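PDB 3CKY: 2-(hydroxymethyl)glutarate dehydrogenase from Eubacterium barkeri, which catalyses the NAD-dependent interconversion of 2-formylglutarate and (S)-2-hydroxymethylglutarate, a step in the fermentation of nicotinate. Local coordinates for residues V100-T105 and L249-E254; L181-A186 and P260-A265; A191-V196 and Q291-S296; M238-K243 and L277-M282. All coordinates share one frame; numbering follows the deposited sequence.

Contact 1 of 4, residues V100-T105 and L249-E254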
loop_
_atom_site.group_PDB
_atom_site.type_symbol
_atom_site.label_atom_id
_atom_site.label_comp_id
_atom_site.label_asym_id
_atom_site.label_seq_id
_atom_site.Cartn_x
_atom_site.Cartn_y
_atom_site.Cartn_z
ATOM N N VAL A 100 19.309 14.195 0.358
ATOM C CA VAL A 100 19.691 12.827 0.652
ATOM C C VAL A 100 19.137 12.356 2.001
ATOM O O VAL A 100 18.654 13.146 2.797
ATOM C CB VAL A 100 21.238 12.662 0.650
ATOM C CG1 VAL A 100 21.821 12.952 -0.738
ATOM C CG2 VAL A 100 21.881 13.541 1.721
ATOM N N SER A 101 19.186 11.048 2.235
ATOM C CA SER A 101 18.743 10.486 3.510
ATOM C C SER A 101 19.727 10.848 4.623
ATOM O O SER A 101 20.917 11.032 4.357
ATOM C CB SER A 101 18.620 8.968 3.413
ATOM O OG SER A 101 19.897 8.395 3.197
ATOM N N PRO A 102 19.228 10.965 5.872
ATOM C CA PRO A 102 20.106 11.159 7.018
ATOM C C PRO A 102 21.261 10.158 7.072
ATOM O O PRO A 102 22.398 10.548 7.347
ATOM C CB PRO A 102 19.169 10.968 8.215
ATOM C CG PRO A 102 17.816 11.309 7.713
ATOM C CD PRO A 102 17.804 10.937 6.262
ATOM N N SER A 103 20.969 8.887 6.801
ATOM C CA SER A 103 21.978 7.823 6.858
ATOM C C SER A 103 23.117 8.083 5.878
ATOM O O SER A 103 24.276 7.875 6.208
ATOM C CB SER A 103 21.336 6.466 6.553
ATOM O OG SER A 103 20.918 6.420 5.205
ATOM N N SER A 104 22.771 8.522 4.667
ATOM C CA SER A 104 23.751 8.968 3.669
ATOM C C SER A 104 24.750 9.951 4.270
ATOM O O SER A 104 25.969 9.801 4.110
ATOM C CB SER A 104 23.035 9.623 2.472
ATOM O OG SER A 104 23.867 10.576 1.803
ATOM N N THR A 105 24.216 10.957 4.962
ATOM C CA THR A 105 25.036 11.990 5.582
ATOM C C THR A 105 25.828 11.458 6.789
ATOM O O THR A 105 26.980 11.856 6.989
ATOM C CB THR A 105 24.176 13.204 5.984
ATOM O OG1 THR A 105 23.648 13.818 4.799
ATOM C CG2 THR A 105 24.986 14.239 6.751
ATOM N N LEU A 249 10.944 7.005 2.066
ATOM C CA LEU A 249 10.888 5.552 2.155
ATOM C C LEU A 249 12.255 4.959 2.476
ATOM O O LEU A 249 12.338 3.952 3.189
ATOM C CB LEU A 249 10.339 4.946 0.855
ATOM C CG LEU A 249 8.878 5.277 0.507
ATOM C CD1 LEU A 249 8.497 4.676 -0.847
ATOM C CD2 LEU A 249 7.919 4.827 1.590
ATOM N N GLU A 250 13.309 5.558 1.929
ATOM C CA GLU A 250 14.680 5.152 2.256
ATOM C C GLU A 250 14.934 5.380 3.738
ATOM O O GLU A 250 15.466 4.503 4.422
ATOM C CB GLU A 250 15.712 5.924 1.419
ATOM C CG GLU A 250 17.126 5.417 1.626
ATOM C CD GLU A 250 18.215 6.354 1.115
ATOM O OE1 GLU A 250 19.393 6.115 1.490
ATOM O OE2 GLU A 250 17.888 7.317 0.368
ATOM N N ALA A 251 14.543 6.544 4.246
ATOM C CA ALA A 251 14.688 6.816 5.689
ATOM C C ALA A 251 13.827 5.879 6.545
ATOM O O ALA A 251 14.255 5.427 7.612
ATOM C CB ALA A 251 14.392 8.286 6.013
ATOM N N GLY A 252 12.611 5.582 6.091
ATOM C CA GLY A 252 11.766 4.616 6.782
ATOM C C GLY A 252 12.374 3.224 6.898
ATOM O O GLY A 252 12.298 2.590 7.960
ATOM N N LYS A 253 12.968 2.747 5.804
ATOM C CA LYS A 253 13.638 1.446 5.759
ATOM C C LYS A 253 14.841 1.425 6.692
ATOM O O LYS A 253 15.015 0.480 7.451
ATOM C CB LYS A 253 14.061 1.101 4.317
ATOM C CG LYS A 253 15.050 -0.078 4.194
ATOM C CD LYS A 253 15.211 -0.562 2.745
ATOM C CE LYS A 253 16.023 -1.889 2.674
ATOM N NZ LYS A 253 15.923 -2.639 1.342
ATOM N N GLU A 254 15.666 2.471 6.626
ATOM C CA GLU A 254 16.871 2.585 7.468
ATOM C C GLU A 254 16.534 2.731 8.961
ATOM O O GLU A 254 17.273 2.257 9.813
ATOM C CB GLU A 254 17.739 3.765 7.013
ATOM C CG GLU A 254 18.344 3.574 5.619
ATOM C CD GLU A 254 18.824 4.873 4.956
ATOM O OE1 GLU A 254 18.409 5.990 5.370
ATOM O OE2 GLU A 254 19.624 4.776 3.995
HETATM O O HOH W 1 19.917 9.063 0.025
#
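Glu250 reaches from helix 238-255 to Ser101, the N-cap residue of helix 102-114, and so joins the helical C-terminal part of the chain to the Rossmann-type NAD-binding domain. The side chain starts with CG anti to the backbone N (chi1 -174°), and beyond CG the chain is extended, a shape suited to spanning the gap between two helices. CB and CG only cover distance; the first atom to meet the loop is Glu250 CD, 3.4 Å from Ser101 OG. From there the carboxylate divides its work. Glu250 OE1 stands 2.9 Å from Ser101 OG, while its OE2 accepts a hydrogen bond from a water at 2.7 Å. That water in turn takes the backbone N-H of Ser101, with 3.1 Å between its oxygen and Ser101 N, and so ties the carboxylate to the main chain. A negative group this close to the start of helix 102-114 is probably steadied by the helix dipole. An alanine in place of Glu250 would probably leave the water without its carboxylate acceptor and open a gap beside Ser101 OG. Pro102 suits the first turn, where its missing N-H costs no helix bond, and it lays CD 4.3 Å from Ala251 CB, a methyl small enough to let the backbones draw near. Pro102 also packs on Ala172 and Ile175 of helix 169-197. Glu254 also extends toward Ser103, but the modelled atoms there are too close, and their placement is doubtful. Ser103 OG itself lies 3.0 Å from Ser101 OG, in a hydrogen bond that shares this uncertainty.

Contact 2 of 4, residues L181-A186 and P260-A265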
loop_
_atom_site.group_PDB
_atom_site.type_symbol
_atom_site.label_atom_id
_atom_site.label_comp_id
_atom_site.label_asym_id
_atom_site.label_seq_id
_atom_site.Cartn_x
_atom_site.Cartn_y
_atom_site.Cartn_z
ATOM N N LEU A 181 3.768 17.071 2.146
ATOM C CA LEU A 181 3.320 17.733 0.918
ATOM C C LEU A 181 2.827 16.722 -0.125
ATOM O O LEU A 181 1.743 16.876 -0.687
ATOM C CB LEU A 181 4.448 18.573 0.303
ATOM C CG LEU A 181 4.158 19.301 -1.024
ATOM C CD1 LEU A 181 2.906 20.231 -0.899
ATOM C CD2 LEU A 181 5.376 20.091 -1.495
ATOM N N GLY A 182 3.641 15.702 -0.387
ATOM C CA GLY A 182 3.299 14.657 -1.343
ATOM C C GLY A 182 2.066 13.860 -0.979
ATOM O O GLY A 182 1.194 13.650 -1.818
ATOM N N CYS A 183 1.988 13.427 0.272
ATOM C CA CYS A 183 0.816 12.707 0.758
ATOM C C CYS A 183 -0.455 13.555 0.662
ATOM O O CYS A 183 -1.505 13.071 0.225
ATOM C CB CYS A 183 1.013 12.255 2.206
ATOM S SG CYS A 183 2.193 10.899 2.455
ATOM N N ASN A 184 -0.354 14.810 1.085
ATOM C CA ASN A 184 -1.505 15.698 1.137
ATOM C C ASN A 184 -2.036 15.933 -0.266
ATOM O O ASN A 184 -3.241 15.981 -0.476
ATOM C CB ASN A 184 -1.142 17.028 1.824
ATOM C CG ASN A 184 -0.825 16.866 3.292
ATOM O OD1 ASN A 184 -1.074 15.816 3.891
ATOM N ND2 ASN A 184 -0.275 17.910 3.889
ATOM N N MET A 185 -1.124 16.043 -1.233
ATOM C CA MET A 185 -1.505 16.226 -2.618
ATOM C C MET A 185 -2.158 14.973 -3.197
ATOM O O MET A 185 -3.210 15.049 -3.837
ATOM C CB MET A 185 -0.297 16.615 -3.457
ATOM C CG MET A 185 -0.597 16.804 -4.975
ATOM S SD MET A 185 -1.665 18.204 -5.381
ATOM C CE MET A 185 -3.151 17.400 -5.991
ATOM N N ALA A 186 -1.541 13.820 -2.973
ATOM C CA ALA A 186 -2.127 12.558 -3.406
ATOM C C ALA A 186 -3.563 12.379 -2.860
ATOM O O ALA A 186 -4.460 11.948 -3.578
ATOM C CB ALA A 186 -1.221 11.368 -2.987
ATOM N N PRO A 260 3.108 3.611 5.361
ATOM C CA PRO A 260 2.088 3.155 4.408
ATOM C C PRO A 260 1.482 4.261 3.527
ATOM O O PRO A 260 1.292 4.051 2.334
ATOM C CB PRO A 260 1.012 2.529 5.308
ATOM C CG PRO A 260 1.253 3.063 6.666
ATOM C CD PRO A 260 2.737 3.288 6.748
ATOM N N MET A 261 1.149 5.406 4.110
ATOM C CA MET A 261 0.580 6.519 3.339
ATOM C C MET A 261 1.585 7.056 2.336
ATOM O O MET A 261 1.235 7.361 1.198
ATOM C CB MET A 261 0.143 7.658 4.265
ATOM C CG MET A 261 -0.951 7.273 5.241
ATOM S SD MET A 261 -2.507 6.835 4.473
ATOM C CE MET A 261 -3.095 8.460 3.920
ATOM N N THR A 262 2.833 7.195 2.770
ATOM C CA THR A 262 3.911 7.651 1.902
ATOM C C THR A 262 4.102 6.692 0.744
ATOM O O THR A 262 4.239 7.127 -0.402
ATOM C CB THR A 262 5.232 7.768 2.688
ATOM O OG1 THR A 262 5.036 8.667 3.795
ATOM C CG2 THR A 262 6.364 8.263 1.797
ATOM N N ALA A 263 4.130 5.397 1.070
ATOM C CA ALA A 263 4.319 4.336 0.096
ATOM C C ALA A 263 3.239 4.409 -0.976
ATOM O O ALA A 263 3.538 4.308 -2.196
ATOM C CB ALA A 263 4.305 2.967 0.776
ATOM N N MET A 264 1.988 4.586 -0.538
ATOM C CA MET A 264 0.899 4.618 -1.500
ATOM C C MET A 264 0.970 5.900 -2.328
ATOM O O MET A 264 0.794 5.836 -3.549
ATOM C CB MET A 264 -0.484 4.398 -0.851
ATOM C CG MET A 264 -0.804 2.921 -0.464
ATOM S SD MET A 264 -0.100 1.603 -1.519
ATOM C CE MET A 264 -0.865 2.008 -3.090
ATOM N N ALA A 265 1.260 7.034 -1.699
ATOM C CA ALA A 265 1.462 8.293 -2.444
ATOM C C ALA A 265 2.529 8.119 -3.518
ATOM O O ALA A 265 2.376 8.587 -4.632
ATOM C CB ALA A 265 1.838 9.454 -1.494
#
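Cys183 and Ala265 mark the place where helices 169-197 and 260-274 cross, their backbones coming to 5.5 Å between Cys183 CA and Ala265 CA. The axes of the two short segments pass 9.1 Å apart and cross steeply at 66°; where they come closest, the residues in contact are mostly small. Ala186 and Ala265 direct their CB atoms at each other's helix, and the two methyls meet at 3.9 Å. Ala265 CB also sits 4.1 Å from Cys183 CA, so this methyl meets backbone as well as side chain. The carbonyl oxygen of Gly182 lies 4.3 Å from Ala265 CB. Cys183 works differently: SG lies anti to its own carbonyl carbon (chi1 -72°) and extends over the backbone of the first turn of helix 260-274, 3.7 Å from Thr262 CA. Met261 CB and Ala265 CB are also near the sulfur, each 4.2 Å from Cys183 SG. A slim thiol suits a place so close to the backbone of Thr262; a longer chain would probably crowd it. Thr262 points its CB away from helix 169-197, and its hydroxyl bonds to Glu190 of a neighbouring subunit, whose other carboxylate oxygen takes the N-H of Met261. The crossing lies buried within the all-helical C-terminal part of the chain: Thr262 packs on Leu245, Ala248 and Leu249 of helix 238-255, Leu181 on Ala218 of helix 217-228, and helix 169-197 of the neighbouring subunit covers Cys183 and Met261 with its Ser187.

Contact 3 of 4, residues A191-V196 and Q291-S296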
loop_
_atom_site.group_PDB
_atom_site.type_symbol
_atom_site.label_atom_id
_atom_site.label_comp_id
_atom_site.label_asym_id
_atom_site.label_seq_id
_atom_site.Cartn_x
_atom_site.Cartn_y
_atom_site.Cartn_z
ATOM N N ALA A 191 -9.735 12.982 -3.715
ATOM C CA ALA A 191 -10.835 13.703 -3.056
ATOM C C ALA A 191 -11.601 14.623 -3.993
ATOM O O ALA A 191 -12.840 14.683 -3.961
ATOM C CB ALA A 191 -10.306 14.514 -1.876
ATOM N N LEU A 192 -10.864 15.366 -4.809
ATOM C CA LEU A 192 -11.467 16.312 -5.742
ATOM C C LEU A 192 -12.244 15.599 -6.846
ATOM O O LEU A 192 -13.334 16.015 -7.224
ATOM C CB LEU A 192 -10.397 17.220 -6.340
ATOM C CG LEU A 192 -9.768 18.244 -5.384
ATOM C CD1 LEU A 192 -8.674 19.029 -6.111
ATOM C CD2 LEU A 192 -10.828 19.188 -4.817
ATOM N N VAL A 193 -11.681 14.507 -7.338
ATOM C CA VAL A 193 -12.355 13.677 -8.328
ATOM C C VAL A 193 -13.669 13.098 -7.778
ATOM O O VAL A 193 -14.691 13.102 -8.477
ATOM C CB VAL A 193 -11.418 12.553 -8.805
ATOM C CG1 VAL A 193 -12.171 11.525 -9.663
ATOM C CG2 VAL A 193 -10.196 13.159 -9.524
ATOM N N LEU A 194 -13.627 12.606 -6.532
ATOM C CA LEU A 194 -14.815 12.104 -5.846
ATOM C C LEU A 194 -15.899 13.173 -5.754
ATOM O O LEU A 194 -17.056 12.909 -6.065
ATOM C CB LEU A 194 -14.456 11.625 -4.439
ATOM C CG LEU A 194 -15.599 11.024 -3.574
ATOM C CD1 LEU A 194 -16.199 9.761 -4.204
ATOM C CD2 LEU A 194 -15.156 10.761 -2.143
ATOM N N GLY A 195 -15.497 14.371 -5.325
ATOM C CA GLY A 195 -16.403 15.497 -5.149
ATOM C C GLY A 195 -17.096 15.867 -6.428
ATOM O O GLY A 195 -18.307 16.029 -6.431
ATOM N N VAL A 196 -16.325 15.978 -7.511
ATOM C CA VAL A 196 -16.886 16.290 -8.819
ATOM C C VAL A 196 -17.868 15.203 -9.228
ATOM O O VAL A 196 -18.994 15.483 -9.604
ATOM C CB VAL A 196 -15.801 16.517 -9.908
ATOM C CG1 VAL A 196 -16.456 16.626 -11.313
ATOM C CG2 VAL A 196 -14.991 17.783 -9.582
ATOM N N GLN A 291 -8.149 10.433 -16.067
ATOM C CA GLN A 291 -8.015 9.584 -17.226
ATOM C C GLN A 291 -8.719 8.245 -16.965
ATOM O O GLN A 291 -9.377 7.710 -17.852
ATOM C CB GLN A 291 -6.537 9.379 -17.584
ATOM C CG GLN A 291 -6.289 8.445 -18.772
ATOM C CD GLN A 291 -7.032 8.860 -20.039
ATOM O OE1 GLN A 291 -6.984 10.028 -20.447
ATOM N NE2 GLN A 291 -7.717 7.900 -20.677
ATOM N N MET A 292 -8.590 7.719 -15.754
ATOM C CA MET A 292 -9.168 6.417 -15.430
ATOM C C MET A 292 -10.697 6.451 -15.320
ATOM O O MET A 292 -11.358 5.462 -15.647
ATOM C CB MET A 292 -8.578 5.905 -14.117
ATOM C CG MET A 292 -8.713 4.409 -13.906
ATOM S SD MET A 292 -8.002 3.898 -12.342
ATOM C CE MET A 292 -6.251 4.245 -12.591
ATOM N N THR A 293 -11.247 7.588 -14.881
ATOM C CA THR A 293 -12.668 7.695 -14.513
ATOM C C THR A 293 -13.547 8.432 -15.537
ATOM O O THR A 293 -14.765 8.251 -15.548
ATOM C CB THR A 293 -12.839 8.418 -13.114
ATOM O OG1 THR A 293 -12.361 9.776 -13.175
ATOM C CG2 THR A 293 -12.132 7.636 -11.992
ATOM N N GLY A 294 -12.914 9.264 -16.382
ATOM C CA GLY A 294 -13.613 10.191 -17.227
ATOM C C GLY A 294 -14.104 11.412 -16.484
ATOM O O GLY A 294 -14.785 12.238 -17.050
ATOM N N VAL A 295 -13.774 11.534 -15.207
ATOM C CA VAL A 295 -14.193 12.704 -14.434
ATOM C C VAL A 295 -13.256 13.867 -14.747
ATOM O O VAL A 295 -12.024 13.702 -14.823
ATOM C CB VAL A 295 -14.233 12.415 -12.913
ATOM C CG1 VAL A 295 -14.490 13.688 -12.129
ATOM C CG2 VAL A 295 -15.305 11.364 -12.608
ATOM N N SER A 296 -13.858 15.029 -14.978
ATOM C CA SER A 296 -13.103 16.243 -15.263
ATOM C C SER A 296 -13.119 17.173 -14.053
ATOM O O SER A 296 -14.179 17.604 -13.613
ATOM C CB SER A 296 -13.677 16.975 -16.478
ATOM O OG SER A 296 -12.941 18.171 -16.694
#
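Val193 and Val196, one turn apart on helix 169-197, receive Val295 from the segment that follows helix 286-293. Apolar packing does most of the joining. Val196 CG1, anti to its backbone N (chi1 171°), lies 3.6 Å from Val295 CG1, the two side chains lying alongside with their ends pointing opposite ways. Val193 meets the same residue obliquely, with its CG1 4.0 Å from Val295 CB. Branched valines suit a place where short side chains must fill the space close to a helix backbone. Two contacts of methyls with backbone oxygens add to this: Val295 CG1 is 3.7 Å from Val193 O, and Val196 CG1 is 3.4 Å from Ser296 O. Polar bonding, by contrast, stays within helix 286-293 and the residues just after it. Thr293 OG1 accepts the N-H of Val295 in an ST turn, with 3.0 Å between OG1 and Val295 N and an angle of 156° at the hydrogen. The same hydroxyl bonds to the carbonyl oxygen of Trp289 and so takes part in two hydrogen bonds, while Val193 CG1 touches it at 3.9 Å. Gly294, the first residue past the helix, has a positive phi of 77°, a conformation glycine adopts readily, and the chain turns to bring Val295 onto the valine pair. Around this junction Ile286 and Trp289 of helix 286-293 pack on Val193, Met205 of helix 202-210 lies on Val196, and Val257 and Asn256 of a neighbouring subunit cover Val193 and Thr293.

Contact 4 of 4, residues M238-K243 and L277-M282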
loop_
_atom_site.group_PDB
_atom_site.type_symbol
_atom_site.label_atom_id
_atom_site.label_comp_id
_atom_site.label_asym_id
_atom_site.label_seq_id
_atom_site.Cartn_x
_atom_site.Cartn_y
_atom_site.Cartn_z
ATOM N N MET A 238 6.680 16.898 -10.793
ATOM C CA MET A 238 6.209 15.618 -10.265
ATOM C C MET A 238 7.382 14.658 -10.001
ATOM O O MET A 238 7.378 13.938 -9.005
ATOM C CB MET A 238 5.204 14.994 -11.230
ATOM C CG MET A 238 4.466 13.797 -10.649
ATOM S SD MET A 238 3.330 13.027 -11.803
ATOM C CE MET A 238 2.129 14.329 -12.112
ATOM N N ASP A 239 8.382 14.669 -10.890
ATOM C CA ASP A 239 9.583 13.851 -10.710
ATOM C C ASP A 239 10.269 14.164 -9.391
ATOM O O ASP A 239 10.757 13.263 -8.718
ATOM C CB ASP A 239 10.581 14.054 -11.858
ATOM C CG ASP A 239 10.132 13.412 -13.169
ATOM O OD1 ASP A 239 9.446 12.363 -13.160
ATOM O OD2 ASP A 239 10.479 13.949 -14.235
ATOM N N LEU A 240 10.296 15.441 -9.021
ATOM C CA LEU A 240 10.999 15.864 -7.817
ATOM C C LEU A 240 10.244 15.483 -6.545
ATOM O O LEU A 240 10.829 15.000 -5.584
ATOM C CB LEU A 240 11.293 17.356 -7.866
ATOM C CG LEU A 240 12.255 17.769 -8.976
ATOM C CD1 LEU A 240 12.401 19.295 -9.040
ATOM C CD2 LEU A 240 13.636 17.078 -8.802
ATOM N N GLN A 241 8.936 15.681 -6.555
ATOM C CA GLN A 241 8.087 15.242 -5.457
ATOM C C GLN A 241 8.162 13.719 -5.244
ATOM O O GLN A 241 8.176 13.250 -4.115
ATOM C CB GLN A 241 6.633 15.658 -5.714
ATOM C CG GLN A 241 5.667 15.200 -4.632
ATOM C CD GLN A 241 6.020 15.765 -3.250
ATOM O OE1 GLN A 241 6.632 15.084 -2.414
ATOM N NE2 GLN A 241 5.648 17.012 -3.008
ATOM N N HIS A 242 8.172 12.972 -6.347
ATOM C CA HIS A 242 8.354 11.528 -6.334
ATOM C C HIS A 242 9.712 11.133 -5.735
ATOM O O HIS A 242 9.790 10.228 -4.909
ATOM C CB HIS A 242 8.227 10.956 -7.764
ATOM C CG HIS A 242 8.359 9.467 -7.821
ATOM N ND1 HIS A 242 7.315 8.623 -7.503
ATOM C CD2 HIS A 242 9.420 8.669 -8.096
ATOM C CE1 HIS A 242 7.723 7.371 -7.614
ATOM N NE2 HIS A 242 8.995 7.374 -7.967
ATOM N N LYS A 243 10.765 11.816 -6.160
ATOM C CA LYS A 243 12.109 11.604 -5.605
ATOM C C LYS A 243 12.099 11.826 -4.084
ATOM O O LYS A 243 12.683 11.054 -3.316
ATOM C CB LYS A 243 13.094 12.571 -6.279
ATOM C CG LYS A 243 14.549 12.373 -5.949
ATOM C CD LYS A 243 15.350 13.619 -6.354
ATOM C CE LYS A 243 16.867 13.381 -6.363
ATOM N NZ LYS A 243 17.514 13.430 -4.997
ATOM N N LEU A 277 3.851 12.564 -17.167
ATOM C CA LEU A 277 3.565 13.824 -16.480
ATOM C C LEU A 277 4.697 14.285 -15.562
ATOM O O LEU A 277 4.548 15.262 -14.846
ATOM C CB LEU A 277 2.278 13.673 -15.676
ATOM C CG LEU A 277 0.889 13.808 -16.338
ATOM C CD1 LEU A 277 0.885 13.710 -17.847
ATOM C CD2 LEU A 277 -0.091 12.818 -15.695
ATOM N N GLY A 278 5.842 13.603 -15.607
ATOM C CA GLY A 278 6.944 13.865 -14.682
ATOM C C GLY A 278 7.468 15.289 -14.600
ATOM O O GLY A 278 7.911 15.735 -13.530
ATOM N N ARG A 279 7.413 16.008 -15.720
ATOM C CA ARG A 279 7.920 17.386 -15.804
ATOM C C ARG A 279 6.871 18.454 -15.479
ATOM O O ARG A 279 7.199 19.625 -15.316
ATOM C CB ARG A 279 8.479 17.643 -17.206
ATOM C CG ARG A 279 9.723 16.833 -17.523
ATOM C CD ARG A 279 10.930 17.427 -16.836
ATOM N NE ARG A 279 11.066 17.003 -15.440
ATOM C CZ ARG A 279 11.662 17.713 -14.471
ATOM N NH1 ARG A 279 11.742 17.206 -13.240
ATOM N NH2 ARG A 279 12.171 18.924 -14.705
ATOM N N GLU A 280 5.614 18.050 -15.381
ATOM C CA GLU A 280 4.556 18.957 -14.974
ATOM C C GLU A 280 4.555 19.103 -13.459
ATOM O O GLU A 280 5.103 18.248 -12.756
ATOM C CB GLU A 280 3.204 18.411 -15.440
ATOM C CG GLU A 280 3.111 18.303 -16.955
ATOM C CD GLU A 280 1.745 17.906 -17.477
ATOM O OE1 GLU A 280 1.642 17.714 -18.702
ATOM O OE2 GLU A 280 0.767 17.787 -16.708
ATOM N N ASP A 281 3.928 20.171 -12.957
ATOM C CA ASP A 281 3.759 20.338 -11.534
ATOM C C ASP A 281 3.129 19.065 -10.987
ATOM O O ASP A 281 2.324 18.401 -11.663
ATOM C CB ASP A 281 2.888 21.549 -11.199
ATOM C CG ASP A 281 2.651 21.701 -9.713
ATOM O OD1 ASP A 281 3.566 22.183 -9.024
ATOM O OD2 ASP A 281 1.556 21.312 -9.236
ATOM N N MET A 282 3.507 18.732 -9.758
ATOM C CA MET A 282 3.071 17.497 -9.142
ATOM C C MET A 282 1.555 17.382 -8.946
ATOM O O MET A 282 1.070 16.291 -8.831
ATOM C CB MET A 282 3.826 17.266 -7.824
ATOM C CG MET A 282 3.864 18.437 -6.816
ATOM S SD MET A 282 2.647 18.358 -5.504
ATOM C CE MET A 282 1.331 19.246 -6.277
#
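Met238 carries CG anti to its backbone N (chi1 -169°), and a bend at chi3 of -63° turns CE onto Leu277 CB, 3.6 Å away. Here a type I beta turn, Leu277 to Glu280, receives the first turn of helix 238-255, whose early N-H groups have no acceptors within the helix. Met238 N gives a bond of 2.9 Å to Glu280 O, and Asp239 N one of 2.9 Å to Gly278 O, so two carbonyls of the turn cap the first N-H groups of the helix. Gly278 suits its place because a CB would collide with Asp239 OD1. Asp239 OD2 takes a weak hydrogen bond from Arg279 NE at 3.3 Å, part of a salt bridge at the edge of the guanidinium; OD1 pairs with Arg273 of helix 260-274. An alanine at Asp239 would probably leave both arginines without this carboxylate partner and Arg279 freer to turn. The helix goes on to Lys243, which by similarity binds NAD and whose NZ bonds to the carbonyl oxygen of Pro69. Elsewhere, Met282 CB lies 3.8 Å from Met238 CA, and the aliphatic CB of Gln241 rests 3.9 Å from Met282 CB.

In the fold
Contact 1 alone spans the two parts of the chain, setting helix 102-114 of the NAD-binding domain against helix 238-255; contacts 2, 3 and 4 all lie in the helical C-terminal part. Helix 169-197 serves contacts 2 and 3, whose centres are about 18 Å apart, and helix 238-255 serves contacts 1 and 4, with about 20 Å between centres. Contacts 2 and 4, with centres about 13 Å apart, touch where Met185 meets Met282. Contact 2 also reaches contact 1, through Leu249 against Thr262. Along the chain most pairs interleave, while contact 4 falls wholly between the segments of contact 3. Contacts 1, 2 and 3 all touch the same neighbouring subunit of the homotetramer, so the packing within the chain lies close to a subunit interface.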